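Local coordinates for galactose-binding like protein (Bacteroides thetaiotaomicron, PDB 7M1A) that probably binds or degrades carbohydrate as a SusE-like protein, this piece being its calcium-binding, galactose-binding-like domain, at residues F71-I76 with I168-L173; E27-G32 with V43-G48; H81-M86 with I133-I138; P88-V93 with K157-W162. One frame throughout, in Å; residues are numbered along the deposited sequence.

In the fold
Interactions 1 and 2 are buried and both reach the same four-stranded antiparallel sheet, in which strands 45-46 and 169-176 are neighbours. They also share the calcium ion: each supplies two of its protein ligands, and the same bound water completes part of the shell in both. Interaction 4 joins strands of the other sheet and is only partly buried, so its apolar face meets the core while charged side chains and waters line the outer one. Interaction 3, also partly buried, sets the loop that leads into strand 88-96 against the helix 130-138. Chemistry follows place: backbone pairing in interactions 1 and 4, metal binding in 1 and 2, and shape-based packing in 3.

Interaction 1: residues F71-I76 with I168-L173; sequences FALWAI and ICFTEL. With CA (calcium ion), chain F.
L73 lies on F170, leucine against aromatic ring, within a short antiparallel pairing of strands 70-74 and 169-176. Followed outward, the leucine begins with CB, 4.5 Å from CB of L173, its partner in a non-hydrogen-bonded pair. CG, anti to the backbone N (chi1 -178°), stands 3.6 Å from F170 CD2. There the branches part. CD2 stays near F170 CB, whereas CD1 comes over one face of the ring in a CH-pi contact, 3.7 Å from the F170 centroid and 16° off its normal. A forked leucine suits this place, because one methyl covers the ring while the other packs at its root; V29 and F58 also touch F170 in this buried layer.

Two backbone bonds fix the register: W74 N gives its hydrogen to E172 O at 2.9 Å, and T171 N gives its own to W74 O at 3.0 Å. T171 and E172 thus both face W74, a classic beta bulge. Further along, one water bridges I76 N and C169 O. At the bulge, T171 O and E172 OE1 both bind the calcium ion, each at 2.3 Å. E172 OE2 is held by K5 and by G32 N, which steadies the carboxylate. Y28, N31, R33 and water complete the calcium site, a feature known from many galactose-binding-like beta-sandwich domains.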
# COMPACT_ATOMS: atom_id res chain seq x y z
N PHE A 71 16.47 11.35 -11.15
CA PHE A 71 16.09 10.49 -10.04
C PHE A 71 17.06 10.71 -8.89
O PHE A 71 18.28 10.87 -9.15
CB PHE A 71 16.03 9.03 -10.51
CG PHE A 71 15.85 8.04 -9.39
CD1 PHE A 71 14.61 7.82 -8.81
CD2 PHE A 71 16.99 7.45 -8.83
CE1 PHE A 71 14.52 6.88 -7.80
CE2 PHE A 71 16.86 6.50 -7.85
CZ PHE A 71 15.64 6.22 -7.33
N ALA A 72 16.56 10.71 -7.67
CA ALA A 72 17.44 10.76 -6.50
C ALA A 72 16.91 9.83 -5.44
O ALA A 72 15.69 9.63 -5.33
CB ALA A 72 17.63 12.20 -5.99
N LEU A 73 17.76 9.34 -4.54
CA LEU A 73 17.39 8.44 -3.49
C LEU A 73 18.30 8.72 -2.30
O LEU A 73 19.53 8.81 -2.48
CB LEU A 73 17.45 6.98 -3.92
CG LEU A 73 17.02 5.90 -2.88
CD1 LEU A 73 16.34 4.72 -3.60
CD2 LEU A 73 18.21 5.42 -2.01
N TRP A 74 17.72 8.73 -1.09
CA TRP A 74 18.47 8.98 0.15
C TRP A 74 18.33 7.76 1.07
O TRP A 74 17.23 7.35 1.38
CB TRP A 74 17.92 10.23 0.93
CG TRP A 74 18.23 11.49 0.18
CD1 TRP A 74 19.26 12.33 0.46
CD2 TRP A 74 17.54 12.07 -0.97
NE1 TRP A 74 19.24 13.40 -0.40
CE2 TRP A 74 18.17 13.29 -1.28
CE3 TRP A 74 16.37 11.80 -1.68
CZ2 TRP A 74 17.77 14.16 -2.28
CZ3 TRP A 74 15.92 12.64 -2.69
CH2 TRP A 74 16.64 13.81 -3.01
N ALA A 75 19.44 7.34 1.63
CA ALA A 75 19.53 6.42 2.75
C ALA A 75 19.00 7.09 4.03
O ALA A 75 19.00 8.33 4.18
CB ALA A 75 20.97 5.95 2.93
N ILE A 76 18.54 6.25 4.97
CA ILE A 76 18.11 6.79 6.28
C ILE A 76 19.35 7.50 6.89
O ILE A 76 20.50 7.05 6.78
CB ILE A 76 17.63 5.61 7.16
CG1 ILE A 76 16.34 4.99 6.56
CG2 ILE A 76 17.44 6.02 8.64
CD1 ILE A 76 16.02 3.61 7.15
N ILE A 168 16.33 -4.15 1.44
CA ILE A 168 16.53 -2.73 1.20
C ILE A 168 15.79 -1.90 2.26
O ILE A 168 14.65 -2.19 2.64
CB ILE A 168 16.12 -2.32 -0.25
CG1 ILE A 168 16.43 -0.84 -0.55
CG2 ILE A 168 14.65 -2.66 -0.50
CD1 ILE A 168 16.26 -0.47 -2.00
N CYS A 169 16.42 -0.78 2.69
CA CYS A 169 15.71 0.24 3.46
C CYS A 169 16.27 1.61 2.98
O CYS A 169 17.45 1.74 2.66
CB CYS A 169 15.94 0.06 4.97
SG CYS A 169 17.64 0.16 5.57
N PHE A 170 15.44 2.64 3.03
CA PHE A 170 15.85 3.99 2.68
C PHE A 170 14.73 4.96 3.10
O PHE A 170 13.62 4.48 3.48
CB PHE A 170 16.26 4.20 1.22
CG PHE A 170 15.14 4.06 0.24
CD1 PHE A 170 14.70 2.76 -0.14
CD2 PHE A 170 14.56 5.15 -0.36
CE1 PHE A 170 13.69 2.60 -1.10
CE2 PHE A 170 13.53 4.98 -1.32
CZ PHE A 170 13.10 3.71 -1.64
N THR A 171 15.00 6.30 3.06
CA THR A 171 14.07 7.26 3.62
C THR A 171 13.27 8.03 2.55
O THR A 171 12.13 8.47 2.90
CB THR A 171 14.74 8.25 4.58
OG1 THR A 171 13.75 9.13 5.12
CG2 THR A 171 15.81 9.12 3.93
N GLU A 172 13.79 8.31 1.34
CA GLU A 172 13.08 9.19 0.41
C GLU A 172 13.63 8.94 -0.98
O GLU A 172 14.84 8.67 -1.13
CB GLU A 172 13.27 10.69 0.77
CG GLU A 172 12.36 11.66 0.02
CD GLU A 172 10.86 11.54 0.33
OE1 GLU A 172 10.49 10.85 1.30
OE2 GLU A 172 10.09 12.22 -0.35
N LEU A 173 12.76 9.10 -1.99
CA LEU A 173 13.23 9.21 -3.37
C LEU A 173 12.53 10.40 -4.00
O LEU A 173 11.53 10.89 -3.46
CB LEU A 173 13.06 7.88 -4.15
CG LEU A 173 11.72 7.15 -4.03
CD1 LEU A 173 10.64 7.97 -4.72
CD2 LEU A 173 11.88 5.76 -4.63
CA CA F . 10.68 10.17 3.49
O HOH W 1 18.86 3.45 4.34
O HOH W 2 10.75 10.08 5.84

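Interaction 2: residues E27-G32 with V43-G48. With CA (calcium ion), chain F; EDO (1,2-ethanediol), chain E.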
# COMPACT_ATOMS: atom_id res chain seq x y z
N GLU A 27 4.75 4.66 1.52
CA GLU A 27 4.42 6.06 1.32
C GLU A 27 5.43 6.95 2.05
O GLU A 27 5.51 8.12 1.75
CB GLU A 27 3.02 6.32 1.91
CG GLU A 27 1.84 5.74 1.10
CD GLU A 27 1.54 4.28 1.25
OE1 GLU A 27 2.23 3.51 1.99
OE2 GLU A 27 0.47 3.90 0.66
N TYR A 28 6.19 6.39 3.01
CA TYR A 28 7.16 7.23 3.69
C TYR A 28 8.35 7.63 2.83
O TYR A 28 9.11 8.55 3.26
CB TYR A 28 7.63 6.51 4.98
CG TYR A 28 6.56 6.24 6.03
CD1 TYR A 28 5.35 6.93 6.05
CD2 TYR A 28 6.76 5.25 6.98
CE1 TYR A 28 4.41 6.63 7.02
CE2 TYR A 28 5.85 4.97 8.00
CZ TYR A 28 4.70 5.72 8.04
OH TYR A 28 3.74 5.38 8.95
N VAL A 29 8.55 6.95 1.66
CA VAL A 29 9.67 7.35 0.81
C VAL A 29 9.24 8.37 -0.24
O VAL A 29 10.05 8.77 -1.04
CB VAL A 29 10.42 6.16 0.18
CG1 VAL A 29 10.91 5.21 1.28
CG2 VAL A 29 9.66 5.45 -0.94
N TRP A 30 7.98 8.89 -0.19
CA TRP A 30 7.59 10.06 -0.97
C TRP A 30 6.81 11.08 -0.12
O TRP A 30 5.99 11.77 -0.67
CB TRP A 30 6.91 9.65 -2.29
CG TRP A 30 5.67 8.84 -2.10
CD1 TRP A 30 4.44 9.29 -1.70
CD2 TRP A 30 5.51 7.45 -2.48
NE1 TRP A 30 3.52 8.25 -1.74
CE2 TRP A 30 4.13 7.10 -2.24
CE3 TRP A 30 6.38 6.47 -3.00
CZ2 TRP A 30 3.61 5.85 -2.50
CZ3 TRP A 30 5.84 5.23 -3.29
CH2 TRP A 30 4.49 4.94 -3.07
N ASN A 31 7.16 11.16 1.17
CA ASN A 31 6.54 12.13 2.05
C ASN A 31 7.25 13.47 2.07
O ASN A 31 6.83 14.31 2.84
CB ASN A 31 6.27 11.47 3.42
CG ASN A 31 7.56 11.25 4.21
OD1 ASN A 31 8.66 11.53 3.70
ND2 ASN A 31 7.45 10.59 5.36
N GLY A 32 8.30 13.68 1.26
CA GLY A 32 9.03 14.96 1.20
C GLY A 32 10.02 15.13 2.35
O GLY A 32 10.53 16.27 2.50
N VAL A 43 9.68 7.13 8.88
CA VAL A 43 11.10 7.27 8.51
C VAL A 43 11.44 6.77 7.11
O VAL A 43 12.31 7.34 6.44
CB VAL A 43 11.97 6.57 9.59
CG1 VAL A 43 13.45 6.46 9.23
CG2 VAL A 43 11.77 7.28 10.96
N GLY A 44 10.80 5.68 6.69
CA GLY A 44 11.18 5.15 5.39
C GLY A 44 10.50 3.81 5.18
O GLY A 44 9.49 3.48 5.84
N LEU A 45 11.03 3.02 4.24
CA LEU A 45 10.58 1.67 4.03
C LEU A 45 11.71 0.73 4.37
O LEU A 45 12.90 1.12 4.40
CB LEU A 45 9.99 1.44 2.63
CG LEU A 45 10.97 1.48 1.43
CD1 LEU A 45 11.85 0.24 1.31
CD2 LEU A 45 10.17 1.66 0.13
N HIS A 46 11.32 -0.51 4.68
CA HIS A 46 12.33 -1.47 5.10
C HIS A 46 11.83 -2.89 4.87
O HIS A 46 10.75 -3.23 5.35
CB HIS A 46 12.61 -1.25 6.61
CG HIS A 46 13.87 -1.85 7.08
ND1 HIS A 46 14.26 -3.19 6.82
CD2 HIS A 46 14.84 -1.28 7.85
CE1 HIS A 46 15.45 -3.36 7.42
NE2 HIS A 46 15.81 -2.21 8.03
N THR A 47 12.56 -3.73 4.10
CA THR A 47 12.09 -5.09 3.83
C THR A 47 12.46 -6.10 4.91
O THR A 47 12.08 -7.26 4.77
CB THR A 47 12.69 -5.60 2.51
OG1 THR A 47 14.12 -5.66 2.57
CG2 THR A 47 12.31 -4.72 1.33
N GLY A 48 13.17 -5.64 5.98
CA GLY A 48 13.56 -6.57 7.04
C GLY A 48 14.99 -7.10 6.82
O GLY A 48 15.80 -6.55 6.06
CA CA F . 10.68 10.17 3.49
C1 EDO E . 18.31 -3.81 10.30
O1 EDO E . 17.96 -2.62 9.65
C2 EDO E . 19.10 -3.54 11.56
O2 EDO E . 18.41 -2.48 12.10
O HOH W 2 10.75 10.08 5.84
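The calcium-binding loop of the domain, a 3-10 turn running into residues 30-32, rests its Y28 and V29 on G44 and L45 at the start of strand 45-46. Both methyls of V29 meet L45 at a slant, CG1 lying 3.7 Å from L45 CG and CG2 near L45 CD2, so the branched valine covers the leucine with two groups. Y28 presents the edge of its ring, CD2 lying 3.4 Å from G44 O near the ring plane. G44 is almost fully extended (phi 172°), a conformation that comes easily to glycine.

On the metal side, Y28 O lies 2.3 Å from the calcium ion, and N31 OD1 is a second ligand. A calcium-bound water makes weak hydrogen bonds with N31 ND2 and V43 O, linking the segments.

Farther along the strand, H46 ND1 accepts a hydrogen from G48 N at 2.8 Å, and NE2 donates to O1 of an ethanediol, probably from the crystallisation liquor, at 2.7 Å. An alanine here would probably leave G48 N without its side-chain acceptor and the turn freer to move.

Strand 45-46 is the outermost of its sheet in this chain, beside strand 169-176, whose F170 touches both V29 and L45, while Y28 packs on Y12 of the second subunit.

Interaction 3: residues H81-M86 with I133-I138; sequences HFYNDM and IEAAKI. With EDO (1,2-ethanediol), chain E; EDO (1,2-ethanediol), chain C.
F82 turns a face of its ring to A136, and this CH-pi contact is the centre of the meeting between the loop 81-86 and the helix 130-138. A136 CB sits 3.8 Å from the F82 ring centroid, 29° off the normal and displaced toward CD1 and CE1, each 3.5 Å away. CB of F82 points toward the helix, and chi1 of -70° sets CG anti to the carbonyl carbon, the position from which the ring meets A136 CB. A small alanine suits the helix surface here, since its single methyl allows the ring to come close to the helix.

The remaining apolar contacts lie around this one. I133 CG2 is 4.2 Å from F82 CE2, and Y83 CZ is 4.2 Å from A136 CB. The tip of Y83 also reaches the helix, its OH lying 3.6 Å from A135 CB.

The polar interactions are nearly all local or lead outward. Y83 OH is hydrogen-bonded to D132 O, within the same helix, so a tyrosine serves both as packing and as an anchor. A type II turn from H81 to N84, closed by a weak bond from N84 N to H81 O, places F82 and Y83 next to one another at its corners, Y83 with positive phi. D85 N donates to N84 OD1 at 2.9 Å, a local bond just past the turn. On the side of the loop turned away from the helix, H81 NE2 is hydrogen-bonded to O2 of an ethanediol, probably from the crystallisation liquor.

Loop and helix are therefore joined mainly by complementary shape, with the one phenolic hydroxyl adding direction to an otherwise apolar contact.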
# COMPACT_ATOMS: atom_id res chain seq x y z
N HIS A 81 23.02 3.72 9.09
CA HIS A 81 22.54 3.41 7.75
C HIS A 81 23.46 3.92 6.64
O HIS A 81 23.34 3.48 5.52
CB HIS A 81 21.09 3.87 7.56
CG HIS A 81 20.16 3.16 8.46
ND1 HIS A 81 19.84 3.69 9.65
CD2 HIS A 81 19.39 2.03 8.30
CE1 HIS A 81 18.95 2.91 10.27
NE2 HIS A 81 18.65 1.88 9.47
N PHE A 82 24.37 4.87 6.89
CA PHE A 82 25.20 5.38 5.81
C PHE A 82 26.19 4.29 5.36
O PHE A 82 27.05 3.85 6.15
CB PHE A 82 26.00 6.61 6.26
CG PHE A 82 25.21 7.88 6.50
CD1 PHE A 82 24.06 8.15 5.79
CD2 PHE A 82 25.66 8.84 7.40
CE1 PHE A 82 23.39 9.36 5.93
CE2 PHE A 82 24.98 10.05 7.56
CZ PHE A 82 23.81 10.31 6.85
N TYR A 83 26.06 3.82 4.11
CA TYR A 83 26.92 2.77 3.58
C TYR A 83 26.98 1.58 4.54
O TYR A 83 28.07 0.99 4.81
CB TYR A 83 28.34 3.31 3.33
CG TYR A 83 28.34 4.67 2.71
CD1 TYR A 83 28.13 4.87 1.34
CD2 TYR A 83 28.51 5.80 3.51
CE1 TYR A 83 28.11 6.15 0.78
CE2 TYR A 83 28.47 7.08 2.96
CZ TYR A 83 28.27 7.26 1.61
OH TYR A 83 28.28 8.49 1.04
N ASN A 84 25.80 1.22 5.10
CA ASN A 84 25.78 0.20 6.15
C ASN A 84 24.34 -0.35 6.17
O ASN A 84 23.43 0.11 5.47
CB ASN A 84 26.19 0.86 7.48
CG ASN A 84 26.89 -0.11 8.43
OD1 ASN A 84 26.63 -1.32 8.38
ND2 ASN A 84 27.80 0.41 9.25
N ASP A 85 24.09 -1.31 7.06
CA ASP A 85 22.75 -1.80 7.34
C ASP A 85 22.16 -2.35 6.02
O ASP A 85 22.90 -2.93 5.20
CB ASP A 85 21.92 -0.72 8.08
CG ASP A 85 20.76 -1.34 8.85
OD1 ASP A 85 19.64 -1.54 8.28
OD2 ASP A 85 20.96 -1.67 10.01
N MSE A 86 20.85 -2.18 5.81
CA MSE A 86 20.22 -2.70 4.60
C MSE A 86 20.11 -1.59 3.54
O MSE A 86 19.32 -1.69 2.59
CB MSE A 86 18.86 -3.34 4.85
CG MSE A 86 18.84 -4.36 5.98
SE MSE A 86 20.15 -5.80 5.82
CE MSE A 86 21.03 -5.57 7.54
N ILE A 133 29.88 11.46 4.44
CA ILE A 133 28.68 12.02 5.06
C ILE A 133 28.01 13.03 4.11
O ILE A 133 26.79 13.06 3.90
CB ILE A 133 28.91 12.55 6.51
CG1 ILE A 133 29.29 11.39 7.46
CG2 ILE A 133 27.67 13.25 7.03
CD1 ILE A 133 29.85 11.80 8.82
N GLU A 134 28.79 13.95 3.54
CA GLU A 134 28.26 14.95 2.63
C GLU A 134 27.56 14.25 1.47
O GLU A 134 26.42 14.66 1.13
CB GLU A 134 29.42 15.81 2.08
CG GLU A 134 28.92 16.86 1.07
CD GLU A 134 30.03 17.45 0.20
OE1 GLU A 134 30.67 16.70 -0.57
OE2 GLU A 134 30.18 18.68 0.23
N ALA A 135 28.18 13.19 0.94
CA ALA A 135 27.57 12.54 -0.22
C ALA A 135 26.22 11.94 0.17
O ALA A 135 25.27 11.93 -0.65
CB ALA A 135 28.51 11.51 -0.85
N ALA A 136 26.14 11.35 1.37
CA ALA A 136 24.92 10.73 1.80
C ALA A 136 23.79 11.75 2.05
O ALA A 136 22.62 11.40 1.82
CB ALA A 136 25.20 9.82 2.99
N LYS A 137 24.08 12.98 2.52
CA LYS A 137 23.06 14.04 2.58
C LYS A 137 22.65 14.47 1.19
O LYS A 137 21.48 14.80 1.06
CB LYS A 137 23.56 15.25 3.40
CG LYS A 137 24.07 14.80 4.74
CD LYS A 137 24.55 15.92 5.66
CE LYS A 137 24.61 15.43 7.09
NZ LYS A 137 25.33 16.41 7.94
N ILE A 138 23.56 14.47 0.17
CA ILE A 138 23.18 14.91 -1.16
C ILE A 138 22.26 13.85 -1.80
O ILE A 138 21.39 14.17 -2.61
CB ILE A 138 24.42 15.14 -2.04
CG1 ILE A 138 25.17 16.37 -1.48
CG2 ILE A 138 24.07 15.26 -3.53
CD1 ILE A 138 26.62 16.54 -1.95
C1 EDO E . 18.31 -3.81 10.30
O1 EDO E . 17.96 -2.62 9.65
C2 EDO E . 19.10 -3.54 11.56
O2 EDO E . 18.41 -2.48 12.10
C1 EDO C . 15.68 1.08 11.84
O1 EDO C . 15.72 2.01 10.80
C2 EDO C . 15.83 -0.12 11.08
O2 EDO C . 17.07 -0.17 10.42

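Interaction 4: residues P88-V93 with K157-W162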
# COMPACT_ATOMS: atom_id res chain seq x y z
N PRO A 88 20.71 0.47 0.24
CA PRO A 88 21.04 -0.14 -1.07
C PRO A 88 22.44 0.28 -1.52
O PRO A 88 22.92 1.41 -1.30
CB PRO A 88 19.93 0.44 -1.98
CG PRO A 88 19.58 1.78 -1.32
CD PRO A 88 19.66 1.52 0.17
N ARG A 89 23.12 -0.69 -2.18
CA ARG A 89 24.45 -0.40 -2.75
C ARG A 89 24.39 -0.53 -4.28
O ARG A 89 24.83 0.38 -4.99
CB ARG A 89 25.52 -1.32 -2.16
CG ARG A 89 26.90 -1.05 -2.73
CD ARG A 89 27.95 -1.88 -1.99
NE ARG A 89 29.29 -1.55 -2.49
CZ ARG A 89 30.40 -2.15 -2.05
NH1 ARG A 89 30.29 -3.13 -1.17
NH2 ARG A 89 31.59 -1.71 -2.44
N ARG A 90 23.85 -1.64 -4.81
CA ARG A 90 23.61 -1.74 -6.25
C ARG A 90 22.13 -2.02 -6.47
O ARG A 90 21.58 -2.91 -5.81
CB ARG A 90 24.37 -2.94 -6.80
CG ARG A 90 25.87 -2.65 -6.93
CD ARG A 90 26.16 -1.83 -8.19
NE ARG A 90 25.82 -2.61 -9.39
CZ ARG A 90 24.78 -2.52 -10.27
NH1 ARG A 90 23.79 -1.61 -10.21
NH2 ARG A 90 24.74 -3.44 -11.23
N TYR A 91 21.49 -1.19 -7.29
CA TYR A 91 20.04 -1.31 -7.43
C TYR A 91 19.63 -0.75 -8.77
O TYR A 91 20.46 -0.16 -9.47
CB TYR A 91 19.30 -0.58 -6.27
CG TYR A 91 19.58 0.89 -6.08
CD1 TYR A 91 20.75 1.36 -5.47
CD2 TYR A 91 18.63 1.83 -6.50
CE1 TYR A 91 20.93 2.72 -5.26
CE2 TYR A 91 18.82 3.19 -6.28
CZ TYR A 91 19.97 3.64 -5.65
OH TYR A 91 20.16 4.99 -5.43
N GLU A 92 18.39 -1.05 -9.16
CA GLU A 92 17.95 -0.66 -10.48
C GLU A 92 16.59 0.03 -10.40
O GLU A 92 15.77 -0.31 -9.53
CB GLU A 92 17.78 -1.86 -11.42
CG GLU A 92 19.10 -2.57 -11.70
CD GLU A 92 18.96 -3.92 -12.35
OE1 GLU A 92 17.84 -4.45 -12.47
OE2 GLU A 92 19.97 -4.36 -12.85
N VAL A 93 16.32 0.98 -11.32
CA VAL A 93 15.00 1.59 -11.44
C VAL A 93 14.42 1.17 -12.77
O VAL A 93 15.09 1.35 -13.80
CB VAL A 93 15.06 3.15 -11.32
CG1 VAL A 93 13.66 3.75 -11.30
CG2 VAL A 93 15.88 3.54 -10.11
N LYS A 157 14.54 -2.50 -7.84
CA LYS A 157 15.12 -3.81 -7.54
C LYS A 157 16.46 -3.62 -6.79
O LYS A 157 17.34 -2.93 -7.29
CB LYS A 157 15.31 -4.55 -8.87
CG LYS A 157 15.92 -5.96 -8.76
CD LYS A 157 16.30 -6.55 -10.19
CE LYS A 157 16.59 -8.03 -10.05
NZ LYS A 157 16.91 -8.70 -11.33
N CYS A 158 16.59 -4.25 -5.61
CA CYS A 158 17.83 -4.15 -4.83
C CYS A 158 18.71 -5.36 -5.12
O CYS A 158 18.43 -6.47 -4.61
CB CYS A 158 17.50 -4.03 -3.34
SG CYS A 158 19.06 -3.60 -2.51
N LEU A 159 19.75 -5.17 -5.97
CA LEU A 159 20.65 -6.27 -6.28
C LEU A 159 21.57 -6.61 -5.10
O LEU A 159 21.91 -7.77 -4.90
CB LEU A 159 21.53 -5.93 -7.46
CG LEU A 159 20.81 -5.54 -8.74
CD1 LEU A 159 21.82 -5.03 -9.79
CD2 LEU A 159 20.04 -6.72 -9.32
N LYS A 160 22.00 -5.59 -4.34
CA LYS A 160 22.89 -5.81 -3.21
C LYS A 160 22.82 -4.61 -2.30
O LYS A 160 22.87 -3.47 -2.82
CB LYS A 160 24.34 -6.08 -3.68
CG LYS A 160 25.36 -6.56 -2.64
CD LYS A 160 26.78 -6.65 -3.24
CE LYS A 160 27.02 -7.95 -4.00
NZ LYS A 160 26.35 -9.11 -3.35
N ASN A 161 22.73 -4.87 -1.00
CA ASN A 161 22.82 -3.77 -0.06
C ASN A 161 24.19 -3.74 0.62
O ASN A 161 25.08 -4.52 0.30
CB ASN A 161 21.72 -3.81 1.01
CG ASN A 161 21.72 -5.07 1.84
OD1 ASN A 161 22.81 -5.63 2.15
ND2 ASN A 161 20.55 -5.58 2.19
N TRP A 162 24.38 -2.81 1.55
CA TRP A 162 25.70 -2.64 2.17
C TRP A 162 26.06 -3.75 3.15
O TRP A 162 27.19 -3.75 3.64
CB TRP A 162 25.77 -1.24 2.83
CG TRP A 162 26.11 -0.16 1.86
CD1 TRP A 162 25.25 0.70 1.18
CD2 TRP A 162 27.42 0.06 1.31
NE1 TRP A 162 25.97 1.48 0.30
CE2 TRP A 162 27.31 1.09 0.36
CE3 TRP A 162 28.69 -0.54 1.54
CZ2 TRP A 162 28.42 1.57 -0.35
CZ3 TRP A 162 29.79 -0.07 0.83
CH2 TRP A 162 29.64 0.97 -0.11
O HOH W 3 28.01 -4.66 0.03
O HOH W 4 18.12 -6.95 -13.13
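R89 reaches W162 with its chain extended from CG to NE, CG being anti to the backbone N (chi1 -180°), while CG of W162 is anti to its own carbonyl carbon (chi1 -83°). The two side chains cross at about a right angle, yet the guanidinium lies flat on the indole, the planes 9° apart and the centres 4.2 Å. R89 CD adds a CH-pi contact, 3.6 Å from the centroid of the six-membered ring of W162. Each partner of the stack is also held at its edge: a water joins R89 NH1 to N161 O, and W162 NE1 is hydrogen-bonded to N117 OD1. An alanine in place of W162 would probably leave the guanidinium without its flat support, freer to turn, and N117 OD1 without its indole donor.

The backbones pair antiparallel through two classic bulges. K160 O accepts from R89 N and R90 N, both at 2.9 Å, and R90 O accepts from K160 N and, weakly, from L159 N. Past them, E92 and K157 form a regular hydrogen-bonded pair.

R90, E92, K157 and K160 share one face of the sheet. At the corner of the second strand, L159 CD1 lies over one face of the R90 guanidinium, 3.6 Å from R90 NH2, while R90 NH1 bonds to M115 O. E92 and K157 run side by side, their charges meeting through a water, 2.6 Å from E92 OE1 and 2.8 Å from K157 NZ. Y91 and C158 occupy the other face, toward L73 and I168.

Long chains suit R89, R90 and K157, which are partly exposed; E92 is buried beside them, OE1 satisfied by W94 NE1 and water, so its attraction to K157 is probably softened.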